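PDB 2J85: STIV B116 from Sulfolobus turreted icosahedral virus, which binds DNA and belongs to a family of small proteins shared by diverse viruses of crenarchaea. Local coordinates for residues 4-9 with 34-39; 56-59 with 63-66; 73-76 with 80-83; 99-104 with 108-113. All coordinates share one frame; numbering follows the deposited sequence.

Contact 1 (4-9 with 34-39)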
loop_
_atom_site.group_PDB
_atom_site.type_symbol
_atom_site.label_atom_id
_atom_site.label_comp_id
_atom_site.label_asym_id
_atom_site.label_seq_id
_atom_site.Cartn_x
_atom_site.Cartn_y
_atom_site.Cartn_z
ATOM N N VAL A 4 -13.879 -10.625 4.744
ATOM C CA VAL A 4 -13.590 -9.852 3.546
ATOM C C VAL A 4 -13.673 -8.354 3.853
ATOM O O VAL A 4 -14.756 -7.787 4.013
ATOM C CB VAL A 4 -14.538 -10.213 2.411
ATOM C CG1 VAL A 4 -14.160 -9.442 1.175
ATOM C CG2 VAL A 4 -14.518 -11.717 2.159
ATOM N N PHE A 5 -12.524 -7.704 3.942
ATOM C CA PHE A 5 -12.498 -6.288 4.238
ATOM C C PHE A 5 -12.749 -5.429 2.997
ATOM O O PHE A 5 -12.113 -5.617 1.953
ATOM C CB PHE A 5 -11.159 -5.936 4.871
ATOM C CG PHE A 5 -10.918 -6.624 6.191
ATOM C CD1 PHE A 5 -10.215 -7.828 6.248
ATOM C CD2 PHE A 5 -11.397 -6.078 7.361
ATOM C CE1 PHE A 5 -9.975 -8.457 7.469
ATOM C CE2 PHE A 5 -11.155 -6.702 8.593
ATOM C CZ PHE A 5 -10.461 -7.886 8.647
ATOM N N LEU A 6 -13.685 -4.492 3.109
ATOM C CA LEU A 6 -13.884 -3.481 2.094
ATOM C C LEU A 6 -13.079 -2.233 2.475
ATOM O O LEU A 6 -13.325 -1.618 3.515
ATOM C CB LEU A 6 -15.360 -3.137 1.984
ATOM C CG LEU A 6 -15.681 -2.085 0.924
ATOM C CD1 LEU A 6 -15.367 -2.674 -0.478
ATOM C CD2 LEU A 6 -17.119 -1.610 1.053
ATOM N N THR A 7 -12.120 -1.864 1.627
ATOM C CA THR A 7 -11.191 -0.773 1.920
ATOM C C THR A 7 -11.025 0.123 0.703
ATOM O O THR A 7 -11.209 -0.315 -0.443
ATOM C CB THR A 7 -9.765 -1.290 2.311
ATOM O OG1 THR A 7 -9.136 -1.860 1.167
ATOM C CG2 THR A 7 -9.836 -2.348 3.355
ATOM N N ASN A 8 -10.648 1.372 0.979
ATOM C CA ASN A 8 -10.282 2.312 -0.062
ATOM C C ASN A 8 -8.769 2.444 -0.224
ATOM O O ASN A 8 -8.301 3.322 -0.937
ATOM C CB ASN A 8 -10.930 3.670 0.186
ATOM C CG ASN A 8 -10.310 4.429 1.333
ATOM O OD1 ASN A 8 -9.320 4.006 1.915
ATOM N ND2 ASN A 8 -10.907 5.564 1.671
ATOM N N ALA A 9 -8.027 1.549 0.429
ATOM C CA ALA A 9 -6.577 1.515 0.356
ATOM C C ALA A 9 -6.037 0.110 0.585
ATOM O O ALA A 9 -6.692 -0.712 1.208
ATOM C CB ALA A 9 -5.986 2.484 1.398
ATOM N N LEU A 34 -20.508 -7.210 -7.608
ATOM C CA LEU A 34 -21.040 -8.550 -7.374
ATOM C C LEU A 34 -20.354 -9.292 -6.200
ATOM O O LEU A 34 -21.023 -9.934 -5.390
ATOM C CB LEU A 34 -20.955 -9.361 -8.667
ATOM C CG LEU A 34 -21.950 -9.046 -9.817
ATOM C CD1 LEU A 34 -21.572 -9.833 -11.043
ATOM C CD2 LEU A 34 -23.402 -9.359 -9.423
ATOM N N LYS A 35 -19.022 -9.202 -6.113
ATOM C CA LYS A 35 -18.286 -9.779 -4.993
ATOM C C LYS A 35 -18.672 -9.112 -3.658
ATOM O O LYS A 35 -18.890 -9.776 -2.645
ATOM C CB LYS A 35 -16.765 -9.705 -5.252
ATOM C CG LYS A 35 -16.272 -10.759 -6.266
ATOM C CD LYS A 35 -14.919 -10.401 -6.872
ATOM C CE LYS A 35 -14.307 -11.544 -7.698
ATOM N NZ LYS A 35 -14.140 -12.792 -6.935
ATOM N N LEU A 36 -18.779 -7.793 -3.676
ATOM C CA LEU A 36 -19.244 -7.034 -2.527
ATOM C C LEU A 36 -20.651 -7.452 -2.100
ATOM O O LEU A 36 -20.900 -7.732 -0.925
ATOM C CB LEU A 36 -19.206 -5.560 -2.867
ATOM C CG LEU A 36 -19.867 -4.595 -1.911
ATOM C CD1 LEU A 36 -19.229 -4.774 -0.546
ATOM C CD2 LEU A 36 -19.745 -3.174 -2.459
ATOM N N GLU A 37 -21.564 -7.527 -3.055
ATOM C CA GLU A 37 -22.925 -7.988 -2.774
ATOM C C GLU A 37 -22.943 -9.395 -2.201
ATOM O O GLU A 37 -23.646 -9.654 -1.237
ATOM C CB GLU A 37 -23.788 -7.909 -4.037
ATOM C CG GLU A 37 -24.101 -6.481 -4.434
ATOM C CD GLU A 37 -24.350 -6.300 -5.947
ATOM O OE1 GLU A 37 -24.568 -7.303 -6.664
ATOM O OE2 GLU A 37 -24.326 -5.130 -6.402
ATOM N N LEU A 38 -22.172 -10.294 -2.800
ATOM C CA LEU A 38 -22.014 -11.664 -2.285
ATOM C C LEU A 38 -21.538 -11.698 -0.835
ATOM O O LEU A 38 -22.055 -12.440 -0.011
ATOM C CB LEU A 38 -21.028 -12.451 -3.157
ATOM C CG LEU A 38 -20.938 -13.975 -2.909
ATOM C CD1 LEU A 38 -22.325 -14.653 -3.014
ATOM C CD2 LEU A 38 -19.889 -14.674 -3.848
ATOM N N ARG A 39 -20.546 -10.889 -0.507
ATOM C CA ARG A 39 -20.028 -10.894 0.863
ATOM C C ARG A 39 -20.931 -10.165 1.848
ATOM O O ARG A 39 -20.897 -10.450 3.028
ATOM C CB ARG A 39 -18.607 -10.346 0.879
ATOM C CG ARG A 39 -17.661 -11.124 -0.013
ATOM C CD ARG A 39 -17.904 -12.616 0.074
ATOM N NE ARG A 39 -17.006 -13.338 -0.802
ATOM C CZ ARG A 39 -17.084 -14.648 -1.032
ATOM N NH1 ARG A 39 -18.007 -15.386 -0.428
ATOM N NH2 ARG A 39 -16.205 -15.236 -1.847
#
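Across this helix-on-sheet interface the helix carrying Leu36 and Arg39 crosses the strand carrying Val4 and Leu6 at a steep slant, and the nearest pairs come in reverse order along the two segments. CA of Val4 lies 7.1 Å from CA of Arg39, and two residues on, CA of Leu6 lies 7.9 Å from CA of Leu36. With the backbones this far apart, the gap is bridged by side chains. Val4 and Leu6 both point at the helix, whereas the intervening Phe5 turns to the opposite face of the sheet, where it meets Val73. Strand 4-7 is an inner strand of a five-stranded mixed sheet, flanked by 45-47 and 80-86, and helix 29-41 covers one face of it. Leu36 sets off along the flank of the helix rather than straight at the strand. With CG anti to the backbone N (chi1 170°), its CD1 branch is carried inward to meet Leu6 CD2 methyl to methyl at 4.1 Å. Arg39 behaves differently: it crosses Val4 at about a right angle and packs with its aliphatic stem, CG lying 3.9 Å from Val4 CG2. A bend at chi2 (-40°) turns the rest of the chain, so that the guanidinium passes Val4 obliquely and forms a salt bridge through NH1 with Asp42. One face of this planar group is covered by Leu38, whose CD2 sits 3.9 Å above the plane, over its centre.

Contact 2 (56-59 with 63-66); sequences NLVN and GTQL
Gly63, where the chain leaves helix 52-62, bonds back to Asn59: its N donates to Asn59 O at 2.7 Å, but the bond is bent, with 135° at the hydrogen. At its positive phi of 83° a side chain would collide with the carbonyl oxygen of the residue before, and glycine avoids this. Next comes Thr64, which tucks its hydroxyl back under the last turns of the helix. OG1 stands between the backbone N and the carbonyl carbon (chi1 46°), close to Asn59 CA at 3.4 Å, and also meets Val58 CG1 at 4.0 Å. On the backbone side, Thr64 O touches Asn59 CB at 3.4 Å. The methyl CG2 of the same threonine instead packs on Leu36 of helix 29-41. The exit loop is thus folded back against the helix it has just left, and both rest on helix 29-41; the Cys33–Cys62 disulfide ties the two helices together covalently just before Gly63. Gln65 directs its side chain away from the helix, and its backbone carries the chain on past the Asn59 amide. That amide is embraced by the turn, lying across Thr64 and against the backbone of Leu66. Leu66 then points back at the helix. Its CB and CG lie along the Asn59 amide, while CD1 reaches Val58 CG1 at 3.9 Å, crossing it at a slant; Leu66 also packs on Leu40 of helix 29-41.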
loop_
_atom_site.group_PDB
_atom_site.type_symbol
_atom_site.label_atom_id
_atom_site.label_comp_id
_atom_site.label_asym_id
_atom_site.label_seq_id
_atom_site.Cartn_x
_atom_site.Cartn_y
_atom_site.Cartn_z
ATOM N N ASN A 56 -20.717 6.870 -0.396
ATOM C CA ASN A 56 -21.762 7.300 -1.332
ATOM C C ASN A 56 -21.450 6.876 -2.767
ATOM O O ASN A 56 -22.330 6.407 -3.475
ATOM C CB ASN A 56 -21.999 8.816 -1.288
ATOM C CG ASN A 56 -22.537 9.312 0.061
ATOM O OD1 ASN A 56 -22.470 10.511 0.349
ATOM N ND2 ASN A 56 -23.042 8.401 0.894
ATOM N N LEU A 57 -20.202 7.034 -3.191
ATOM C CA LEU A 57 -19.765 6.544 -4.508
ATOM C C LEU A 57 -20.008 5.032 -4.701
ATOM O O LEU A 57 -20.500 4.589 -5.747
ATOM C CB LEU A 57 -18.272 6.835 -4.696
ATOM C CG LEU A 57 -17.721 6.720 -6.122
ATOM C CD1 LEU A 57 -16.633 7.769 -6.347
ATOM C CD2 LEU A 57 -17.196 5.335 -6.387
ATOM N N VAL A 58 -19.647 4.241 -3.694
ATOM C CA VAL A 58 -19.799 2.785 -3.771
ATOM C C VAL A 58 -21.275 2.420 -3.821
ATOM O O VAL A 58 -21.679 1.560 -4.608
ATOM C CB VAL A 58 -19.080 2.069 -2.583
ATOM C CG1 VAL A 58 -19.402 0.578 -2.558
ATOM C CG2 VAL A 58 -17.559 2.290 -2.676
ATOM N N ASN A 59 -22.071 3.094 -2.994
ATOM C CA ASN A 59 -23.515 2.864 -2.958
ATOM C C ASN A 59 -24.188 3.215 -4.268
ATOM O O ASN A 59 -25.027 2.456 -4.763
ATOM C CB ASN A 59 -24.168 3.597 -1.791
ATOM C CG ASN A 59 -23.874 2.929 -0.438
ATOM O OD1 ASN A 59 -24.071 3.532 0.618
ATOM N ND2 ASN A 59 -23.385 1.692 -0.470
ATOM N N GLY A 63 -25.317 -0.050 -5.822
ATOM C CA GLY A 63 -26.689 -0.139 -5.340
ATOM C C GLY A 63 -26.771 -0.644 -3.907
ATOM O O GLY A 63 -27.835 -1.059 -3.424
ATOM N N THR A 64 -25.641 -0.581 -3.216
ATOM C CA THR A 64 -25.534 -1.053 -1.852
ATOM C C THR A 64 -26.066 0.048 -0.955
ATOM O O THR A 64 -26.431 1.113 -1.446
ATOM C CB THR A 64 -24.070 -1.424 -1.520
ATOM O OG1 THR A 64 -23.190 -0.394 -1.979
ATOM C CG2 THR A 64 -23.691 -2.711 -2.225
ATOM N N GLN A 65 -26.147 -0.213 0.347
ATOM C CA GLN A 65 -26.593 0.801 1.297
ATOM C C GLN A 65 -25.653 0.840 2.490
ATOM O O GLN A 65 -26.089 0.828 3.649
ATOM C CB GLN A 65 -28.039 0.520 1.755
ATOM C CG GLN A 65 -28.975 0.144 0.623
ATOM C CD GLN A 65 -30.413 0.418 0.947
ATOM O OE1 GLN A 65 -30.737 0.834 2.060
ATOM N NE2 GLN A 65 -31.298 0.194 -0.027
ATOM N N LEU A 66 -24.359 0.889 2.194
ATOM C CA LEU A 66 -23.323 0.890 3.218
ATOM C C LEU A 66 -23.320 2.210 3.930
ATOM O O LEU A 66 -23.572 3.243 3.324
ATOM C CB LEU A 66 -21.934 0.659 2.609
ATOM C CG LEU A 66 -21.727 -0.673 1.875
ATOM C CD1 LEU A 66 -20.470 -0.611 1.025
ATOM C CD2 LEU A 66 -21.700 -1.840 2.849
#

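Contact 3 (73-76 with 80-83)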
loop_
_atom_site.group_PDB
_atom_site.type_symbol
_atom_site.label_atom_id
_atom_site.label_comp_id
_atom_site.label_asym_id
_atom_site.label_seq_id
_atom_site.Cartn_x
_atom_site.Cartn_y
_atom_site.Cartn_z
ATOM N N VAL A 73 -7.897 -2.461 9.758
ATOM C CA VAL A 73 -7.878 -3.710 9.010
ATOM C C VAL A 73 -6.603 -4.483 9.342
ATOM O O VAL A 73 -5.499 -3.976 9.193
ATOM C CB VAL A 73 -8.014 -3.473 7.480
ATOM C CG1 VAL A 73 -8.044 -4.795 6.716
ATOM C CG2 VAL A 73 -9.273 -2.632 7.173
ATOM N N LYS A 74 -6.779 -5.695 9.855
ATOM C CA LYS A 74 -5.680 -6.617 10.090
ATOM C C LYS A 74 -6.095 -7.987 9.574
ATOM O O LYS A 74 -6.994 -8.618 10.114
ATOM C CB LYS A 74 -5.316 -6.681 11.576
ATOM C CG LYS A 74 -4.557 -5.462 12.072
ATOM C CD LYS A 74 -3.083 -5.495 11.712
ATOM C CE LYS A 74 -2.412 -4.161 12.068
ATOM N NZ LYS A 74 -0.919 -4.137 11.838
HETATM N N MSE A 75 -5.426 -8.437 8.524
HETATM C CA MSE A 75 -5.830 -9.641 7.815
HETATM C C MSE A 75 -5.059 -10.864 8.284
HETATM O O MSE A 75 -3.806 -10.855 8.348
HETATM C CB MSE A 75 -5.622 -9.476 6.311
HETATM C CG MSE A 75 -6.715 -8.726 5.616
HETATM SE SE MSE A 75 -6.161 -8.303 3.777
HETATM C CE MSE A 75 -6.122 -10.056 2.923
ATOM N N ASN A 76 -5.822 -11.910 8.593
ATOM C CA ASN A 76 -5.282 -13.238 8.798
ATOM C C ASN A 76 -5.088 -13.917 7.460
ATOM O O ASN A 76 -5.495 -13.402 6.423
ATOM C CB ASN A 76 -6.218 -14.058 9.683
ATOM C CG ASN A 76 -6.397 -13.435 11.062
ATOM O OD1 ASN A 76 -5.430 -13.278 11.819
ATOM N ND2 ASN A 76 -7.636 -13.049 11.384
ATOM N N GLU A 80 -9.422 -11.802 3.049
ATOM C CA GLU A 80 -9.163 -11.106 1.801
ATOM C C GLU A 80 -9.676 -9.673 1.899
ATOM O O GLU A 80 -10.355 -9.308 2.840
ATOM C CB GLU A 80 -9.764 -11.859 0.604
ATOM C CG GLU A 80 -11.204 -12.225 0.723
ATOM C CD GLU A 80 -11.892 -12.366 -0.645
ATOM O OE1 GLU A 80 -11.590 -11.548 -1.548
ATOM O OE2 GLU A 80 -12.758 -13.261 -0.804
ATOM N N ALA A 81 -9.296 -8.854 0.945
ATOM C CA ALA A 81 -9.794 -7.495 0.869
ATOM C C ALA A 81 -10.345 -7.231 -0.544
ATOM O O ALA A 81 -9.873 -7.811 -1.533
ATOM C CB ALA A 81 -8.674 -6.483 1.261
ATOM N N LEU A 82 -11.401 -6.420 -0.603
ATOM C CA LEU A 82 -11.940 -5.875 -1.862
ATOM C C LEU A 82 -11.649 -4.412 -1.781
ATOM O O LEU A 82 -12.065 -3.745 -0.825
ATOM C CB LEU A 82 -13.453 -6.075 -1.965
ATOM C CG LEU A 82 -13.909 -7.494 -2.234
ATOM C CD1 LEU A 82 -15.428 -7.699 -1.903
ATOM C CD2 LEU A 82 -13.539 -7.889 -3.694
ATOM N N ILE A 83 -10.903 -3.905 -2.750
ATOM C CA ILE A 83 -10.343 -2.572 -2.632
ATOM C C ILE A 83 -10.844 -1.639 -3.741
ATOM O O ILE A 83 -10.874 -2.018 -4.905
ATOM C CB ILE A 83 -8.792 -2.619 -2.602
ATOM C CG1 ILE A 83 -8.330 -3.684 -1.593
ATOM C CG2 ILE A 83 -8.226 -1.196 -2.324
ATOM C CD1 ILE A 83 -6.839 -3.739 -1.283
#
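Met75, modelled as selenomethionine, reaches from the loop segment 73-76 onto Glu80 and Ala81 at the start of strand 80-86, the middle strand of the mixed sheet, which lies between parallel strand 4-7 and antiparallel strand 110-117. The loop covers the face of the sheet turned away from helix 29-41; Phe5 of strand 4-7 lies beside Met75 there, as does His117, which belongs to the C-terminal histidine tag. The tight part of the contact is made by the outer half of this one side chain. Its first torsion places CG anti to the carbonyl carbon (chi1 -81°), and the chain runs out extended to the selenium before bending at chi3 (69°), which turns the terminal methyl down onto the strand backbone. The selenium stops beside the small side chain of Ala81, an apolar contact with SE to CB at 4.0 Å. The backbones stay well apart, CA of Met75 being 7.0 Å from CA of Glu80. The looser side is polar and partly exposed. Lys74 NZ bonds to Asn13 O and Asn76 OD1 accepts from Lys16 NZ, while Asn76 N bonds to Asp79 next to the strand. Glu80 sends its side chain from the loop toward the helix-covered face, where it touches Arg39 and comes near Glu114; the nearness of the two carboxylates may be eased by Arg39 and Lys35 close by. On the packed side, CE of Met75 sits 3.4 Å from CA of Glu80 and 3.7 Å from its C.

Contact 4 (99-104 with 108-113); sequences KEIKDM and GKISFY
A Schellman motif ends helix 98-106 and joins it to strand 110-117, with Met104 in the last turn and Gly108 and Lys109 closing the cap. Gly108 takes a positive phi (84°), the glycine turn by which such caps reverse the chain, and Lys109 N then donates to Met104 O at 2.7 Å with 150° at the hydrogen. The same reversal brings side chains together: Lys109 CB lies 4.1 Å from Met104 CB, and the aliphatic part of the lysine runs on past the end of the helix. Its ammonium group leads away and bonds to Gln88. Beneath the cap, Ile110, first residue of the strand, points back at the helix. Its CG1 arm, anti to the carbonyl carbon, pushes CD1 into the angle between two successive turns, 3.7 Å from Met104 CB and 3.9 Å from Ile101 CG2. CD1 also lies 3.5 Å from Ile101 O. Met104, a selenomethionine, bends at chi3 (63°) and brings CE round to Ile110 CG1 at 3.8 Å, so the isoleucine is touched by both the root and the tip of one side chain. Neighbouring residues enclose this apolar group, with Ile84 and Ile86 from strand 80-86 and Leu61 from helix 52-62. The chemistry divides accordingly: the backbone bond gives Met104 O, an acceptor near the end of the helix, an N-H donor from the residue after the glycine, whereas the side chains beneath it join by apolar packing, consistent with a helix end fixed against the sheet by burial as well as by its cap.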
loop_
_atom_site.group_PDB
_atom_site.type_symbol
_atom_site.label_atom_id
_atom_site.label_comp_id
_atom_site.label_asym_id
_atom_site.label_seq_id
_atom_site.Cartn_x
_atom_site.Cartn_y
_atom_site.Cartn_z
ATOM N N LYS A 99 -23.400 8.423 -14.203
ATOM C CA LYS A 99 -22.658 8.883 -15.387
ATOM C C LYS A 99 -21.303 9.487 -15.006
ATOM O O LYS A 99 -20.301 9.233 -15.671
ATOM C CB LYS A 99 -23.490 9.914 -16.160
ATOM C CG LYS A 99 -22.832 10.437 -17.433
ATOM C CD LYS A 99 -23.719 11.455 -18.144
ATOM C CE LYS A 99 -23.354 11.575 -19.614
ATOM N NZ LYS A 99 -24.202 12.569 -20.329
ATOM N N GLU A 100 -21.280 10.289 -13.944
ATOM C CA GLU A 100 -20.035 10.869 -13.435
ATOM C C GLU A 100 -19.061 9.806 -12.903
ATOM O O GLU A 100 -17.859 9.869 -13.156
ATOM C CB GLU A 100 -20.340 11.878 -12.329
ATOM C CG GLU A 100 -21.063 13.119 -12.810
ATOM C CD GLU A 100 -21.517 14.001 -11.666
ATOM O OE1 GLU A 100 -20.724 14.197 -10.718
ATOM O OE2 GLU A 100 -22.669 14.495 -11.716
ATOM N N ILE A 101 -19.592 8.837 -12.165
ATOM C CA ILE A 101 -18.789 7.753 -11.597
ATOM C C ILE A 101 -18.170 6.875 -12.694
ATOM O O ILE A 101 -17.007 6.468 -12.594
ATOM C CB ILE A 101 -19.632 6.876 -10.644
ATOM C CG1 ILE A 101 -20.069 7.686 -9.419
ATOM C CG2 ILE A 101 -18.844 5.642 -10.195
ATOM C CD1 ILE A 101 -21.140 7.008 -8.594
ATOM N N LYS A 102 -18.949 6.604 -13.740
ATOM C CA LYS A 102 -18.475 5.798 -14.868
ATOM C C LYS A 102 -17.547 6.566 -15.816
ATOM O O LYS A 102 -16.801 5.946 -16.582
ATOM C CB LYS A 102 -19.654 5.180 -15.629
ATOM C CG LYS A 102 -20.382 4.090 -14.826
ATOM C CD LYS A 102 -20.830 2.929 -15.708
ATOM C CE LYS A 102 -21.538 1.841 -14.901
ATOM N NZ LYS A 102 -22.992 2.094 -14.733
ATOM N N ASP A 103 -17.593 7.898 -15.770
ATOM C CA ASP A 103 -16.585 8.724 -16.446
ATOM C C ASP A 103 -15.240 8.557 -15.740
ATOM O O ASP A 103 -14.242 8.209 -16.367
ATOM C CB ASP A 103 -16.983 10.205 -16.454
ATOM C CG ASP A 103 -17.993 10.544 -17.544
ATOM O OD1 ASP A 103 -18.366 9.632 -18.324
ATOM O OD2 ASP A 103 -18.411 11.731 -17.620
HETATM N N MSE A 104 -15.234 8.808 -14.431
HETATM C CA MSE A 104 -14.052 8.606 -13.605
HETATM C C MSE A 104 -13.460 7.230 -13.851
HETATM O O MSE A 104 -12.247 7.092 -14.035
HETATM C CB MSE A 104 -14.406 8.741 -12.128
HETATM C CG MSE A 104 -14.659 10.161 -11.696
HETATM SE SE MSE A 104 -15.047 10.318 -9.789
HETATM C CE MSE A 104 -13.341 9.684 -9.063
ATOM N N GLY A 108 -9.982 6.165 -15.759
ATOM C CA GLY A 108 -8.942 5.500 -14.978
ATOM C C GLY A 108 -8.702 6.157 -13.635
ATOM O O GLY A 108 -7.681 5.914 -13.003
ATOM N N LYS A 109 -9.650 6.977 -13.190
ATOM C CA LYS A 109 -9.571 7.627 -11.884
ATOM C C LYS A 109 -10.104 6.728 -10.744
ATOM O O LYS A 109 -9.833 6.985 -9.566
ATOM C CB LYS A 109 -10.308 8.970 -11.928
ATOM C CG LYS A 109 -9.701 9.968 -12.907
ATOM C CD LYS A 109 -10.726 11.020 -13.367
ATOM C CE LYS A 109 -10.088 12.377 -13.763
ATOM N NZ LYS A 109 -10.192 13.413 -12.691
ATOM N N ILE A 110 -10.860 5.686 -11.093
ATOM C CA ILE A 110 -11.264 4.647 -10.125
ATOM C C ILE A 110 -10.795 3.276 -10.598
ATOM O O ILE A 110 -10.979 2.921 -11.752
ATOM C CB ILE A 110 -12.804 4.543 -9.936
ATOM C CG1 ILE A 110 -13.454 5.913 -9.794
ATOM C CG2 ILE A 110 -13.123 3.716 -8.714
ATOM C CD1 ILE A 110 -14.963 5.851 -9.873
ATOM N N SER A 111 -10.200 2.508 -9.697
ATOM C CA SER A 111 -9.797 1.141 -9.977
ATOM C C SER A 111 -10.224 0.254 -8.815
ATOM O O SER A 111 -10.395 0.721 -7.685
ATOM C CB SER A 111 -8.285 1.045 -10.147
ATOM O OG SER A 111 -7.817 1.889 -11.181
ATOM N N PHE A 112 -10.381 -1.036 -9.103
ATOM C CA PHE A 112 -10.821 -1.993 -8.103
ATOM C C PHE A 112 -9.860 -3.151 -8.073
ATOM O O PHE A 112 -9.309 -3.522 -9.098
ATOM C CB PHE A 112 -12.237 -2.497 -8.400
ATOM C CG PHE A 112 -13.236 -1.414 -8.582
ATOM C CD1 PHE A 112 -13.586 -0.991 -9.842
ATOM C CD2 PHE A 112 -13.824 -0.814 -7.489
ATOM C CE1 PHE A 112 -14.517 0.016 -10.010
ATOM C CE2 PHE A 112 -14.760 0.190 -7.646
ATOM C CZ PHE A 112 -15.112 0.606 -8.909
ATOM N N TYR A 113 -9.638 -3.688 -6.876
ATOM C CA TYR A 113 -8.699 -4.790 -6.682
ATOM C C TYR A 113 -9.238 -5.745 -5.666
ATOM O O TYR A 113 -10.106 -5.412 -4.841
ATOM C CB TYR A 113 -7.307 -4.318 -6.245
ATOM C CG TYR A 113 -6.708 -3.293 -7.182
ATOM C CD1 TYR A 113 -6.967 -1.946 -6.997
ATOM C CD2 TYR A 113 -5.911 -3.668 -8.268
ATOM C CE1 TYR A 113 -6.458 -0.994 -7.874
ATOM C CE2 TYR A 113 -5.394 -2.707 -9.159
ATOM C CZ TYR A 113 -5.682 -1.370 -8.943
ATOM O OH TYR A 113 -5.219 -0.360 -9.753
#

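In the fold
The four contacts follow one another along the chain without nesting, and contacts 1, 3 and 4 all reach one mixed sheet. Contacts 1 and 3, with centres about 9 Å apart, are coupled directly, because strands 4-7 and 80-86 are parallel neighbours joined by backbone bonds at Phe5. Strand 80-86 also pairs with 110-117, so contacts 3 and 4 touch through Ile83 and Tyr113 although their centres lie about 22 Å apart. Contact 2, on helix 52-62 and its exit loop, joins contacts 1 and 4 by packing: Leu66 and Val58 meet Leu6 and Leu36 of contact 1, and Leu57 meets Ile101 and Ile110 of contact 4. Ile83 and Tyr113 also pack on the second subunit, linking this core to the dimer.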